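Local coordinates for mitogen (Streptococcus dysgalactiae, PDB 2J4X), which is a zinc-binding bacterial superantigen of the staphylococcal/streptococcal toxin family, probably acting as a secreted toxin that stimulates T cells, at residues D73-I78 with F137-V142. Residues are numbered along the deposited sequence; the frame is centred on the assembly and turned at random.
Sequences DIYALI and FQEIDV
Q138 and L77 supply the one direct hydrogen bond between residues 73-78 of strand 71-84, in the OB-fold domain, and the first turns of helix 137-150, in the beta-grasp domain. With CG anti to the backbone N (chi1 173°) and the chain extended beyond it, Q138 reaches across to the strand, where L77 N donates to OE1 at 2.9 Å. The N-H points almost straight at the oxygen (169°) but meets it from above the amide plane. Q138 NE2 turns to D93 O on the adjoining strand 87-98, so the amide bridges two neighbouring strands, consistent with its taking the place of a direct strand-to-strand bond there.

Stacking comes next: E139 lays its aliphatic stem across Y75, with CG 3.4 Å from the ring centroid in a CH-pi contact. The carboxylate follows over the same ring, its plane tilted 24° from it, and OE2 is held by a salt bridge to R143.

L77 CB meets V142 CG2 at 4.2 Å; Y14 of helix 7-14 touches both residues. Y75 O is buried without a partner. This contact thus combines a primary amide, accepting through OE1 and donating from NE2, with a charged side chain that packs through its methylenes and keeps its carboxylate paired.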
loop_
_atom_site.group_PDB
_atom_site.type_symbol
_atom_site.label_atom_id
_atom_site.label_comp_id
_atom_site.label_asym_id
_atom_site.label_seq_id
_atom_site.Cartn_x
_atom_site.Cartn_y
_atom_site.Cartn_z
ATOM N N ASP A 73 -6.309 13.371 1.389
ATOM C CA ASP A 73 -5.972 12.429 2.470
ATOM C C ASP A 73 -4.812 11.617 1.900
ATOM O O ASP A 73 -4.823 11.218 0.731
ATOM C CB ASP A 73 -7.128 11.482 2.799
ATOM C CG ASP A 73 -8.255 12.163 3.555
ATOM O OD1 ASP A 73 -8.097 13.353 3.910
ATOM O OD2 ASP A 73 -9.294 11.504 3.794
ATOM N N ILE A 74 -3.814 11.371 2.727
ATOM C CA ILE A 74 -2.638 10.656 2.268
ATOM C C ILE A 74 -2.304 9.409 3.053
ATOM O O ILE A 74 -2.308 9.426 4.267
ATOM C CB ILE A 74 -1.393 11.567 2.348
ATOM C CG1 ILE A 74 -1.687 12.912 1.689
ATOM C CG2 ILE A 74 -0.185 10.891 1.693
ATOM C CD1 ILE A 74 -0.539 13.869 1.794
ATOM N N TYR A 75 -2.047 8.321 2.344
ATOM C CA TYR A 75 -1.603 7.082 2.948
ATOM C C TYR A 75 -0.571 6.592 1.946
ATOM O O TYR A 75 -0.915 6.035 0.913
ATOM C CB TYR A 75 -2.709 6.046 3.083
ATOM C CG TYR A 75 -2.243 4.917 3.972
ATOM C CD1 TYR A 75 -2.668 4.821 5.283
ATOM C CD2 TYR A 75 -1.261 4.021 3.539
ATOM C CE1 TYR A 75 -2.119 3.871 6.155
ATOM C CE2 TYR A 75 -0.709 3.069 4.394
ATOM C CZ TYR A 75 -1.139 3.006 5.703
ATOM O OH TYR A 75 -0.572 2.104 6.571
ATOM N N ALA A 76 0.702 6.829 2.233
ATOM C CA ALA A 76 1.748 6.414 1.325
ATOM C C ALA A 76 3.008 6.016 2.056
ATOM O O ALA A 76 3.322 6.556 3.106
ATOM C CB ALA A 76 2.052 7.527 0.358
ATOM N N LEU A 77 3.730 5.060 1.490
ATOM C CA LEU A 77 4.986 4.594 2.055
ATOM C C LEU A 77 6.031 5.672 1.740
ATOM O O LEU A 77 6.034 6.225 0.643
ATOM C CB LEU A 77 5.380 3.256 1.401
ATOM C CG LEU A 77 6.641 2.473 1.785
ATOM C CD1 LEU A 77 6.561 1.879 3.183
ATOM C CD2 LEU A 77 6.788 1.370 0.792
ATOM N N ILE A 78 6.901 5.987 2.697
ATOM C CA ILE A 78 7.953 6.989 2.475
ATOM C C ILE A 78 9.125 6.329 1.725
ATOM O O ILE A 78 9.577 5.261 2.116
ATOM C CB ILE A 78 8.439 7.581 3.841
ATOM C CG1 ILE A 78 7.280 8.339 4.514
ATOM C CG2 ILE A 78 9.644 8.486 3.628
ATOM C CD1 ILE A 78 7.606 8.920 5.854
ATOM N N PHE A 137 -4.932 1.263 -3.326
ATOM C CA PHE A 137 -4.390 -0.084 -3.409
ATOM C C PHE A 137 -3.033 -0.074 -2.664
ATOM O O PHE A 137 -2.665 -1.057 -2.014
ATOM C CB PHE A 137 -4.179 -0.480 -4.873
ATOM C CG PHE A 137 -3.343 -1.725 -5.049
ATOM C CD1 PHE A 137 -3.860 -2.976 -4.742
ATOM C CD2 PHE A 137 -2.012 -1.637 -5.470
ATOM C CE1 PHE A 137 -3.069 -4.108 -4.849
ATOM C CE2 PHE A 137 -1.215 -2.779 -5.576
ATOM C CZ PHE A 137 -1.751 -4.004 -5.263
ATOM N N GLN A 138 -2.292 1.039 -2.756
ATOM C CA GLN A 138 -1.009 1.151 -2.085
ATOM C C GLN A 138 -1.140 0.882 -0.591
ATOM O O GLN A 138 -0.279 0.195 -0.012
ATOM C CB GLN A 138 -0.392 2.530 -2.279
ATOM C CG GLN A 138 0.861 2.680 -1.417
ATOM C CD GLN A 138 1.577 4.000 -1.596
ATOM O OE1 GLN A 138 2.667 4.195 -1.064
ATOM N NE2 GLN A 138 0.972 4.911 -2.350
ATOM N N GLU A 139 -2.201 1.420 0.029
ATOM C CA GLU A 139 -2.444 1.229 1.457
ATOM C C GLU A 139 -2.671 -0.244 1.799
ATOM O O GLU A 139 -2.069 -0.763 2.740
ATOM C CB GLU A 139 -3.658 2.024 1.938
ATOM C CG GLU A 139 -3.945 1.760 3.434
ATOM C CD GLU A 139 -5.163 2.475 3.975
ATOM O OE1 GLU A 139 -5.522 3.552 3.468
ATOM O OE2 GLU A 139 -5.751 1.963 4.935
ATOM N N ILE A 140 -3.567 -0.906 1.061
ATOM C CA ILE A 140 -3.832 -2.333 1.263
ATOM C C ILE A 140 -2.537 -3.137 1.075
ATOM O O ILE A 140 -2.174 -3.944 1.931
ATOM C CB ILE A 140 -4.836 -2.878 0.231
ATOM C CG1 ILE A 140 -6.173 -2.147 0.368
ATOM C CG2 ILE A 140 -5.001 -4.377 0.408
ATOM C CD1 ILE A 140 -7.213 -2.585 -0.653
ATOM N N ASP A 141 -1.834 -2.901 -0.033
ATOM C CA ASP A 141 -0.618 -3.644 -0.349
ATOM C C ASP A 141 0.454 -3.504 0.721
ATOM O O ASP A 141 1.024 -4.497 1.167
ATOM C CB ASP A 141 -0.083 -3.198 -1.721
ATOM C CG ASP A 141 0.966 -4.158 -2.284
ATOM O OD1 ASP A 141 0.823 -5.382 -2.084
ATOM O OD2 ASP A 141 1.919 -3.701 -2.942
ATOM N N VAL A 142 0.719 -2.266 1.127
ATOM C CA VAL A 142 1.706 -1.977 2.157
ATOM C C VAL A 142 1.338 -2.542 3.533
ATOM O O VAL A 142 2.184 -3.084 4.228
ATOM C CB VAL A 142 1.933 -0.439 2.288
ATOM C CG1 VAL A 142 2.732 -0.128 3.574
ATOM C CG2 VAL A 142 2.652 0.083 1.021
HETATM O O HOH W 1 4.969 5.633 -1.512
#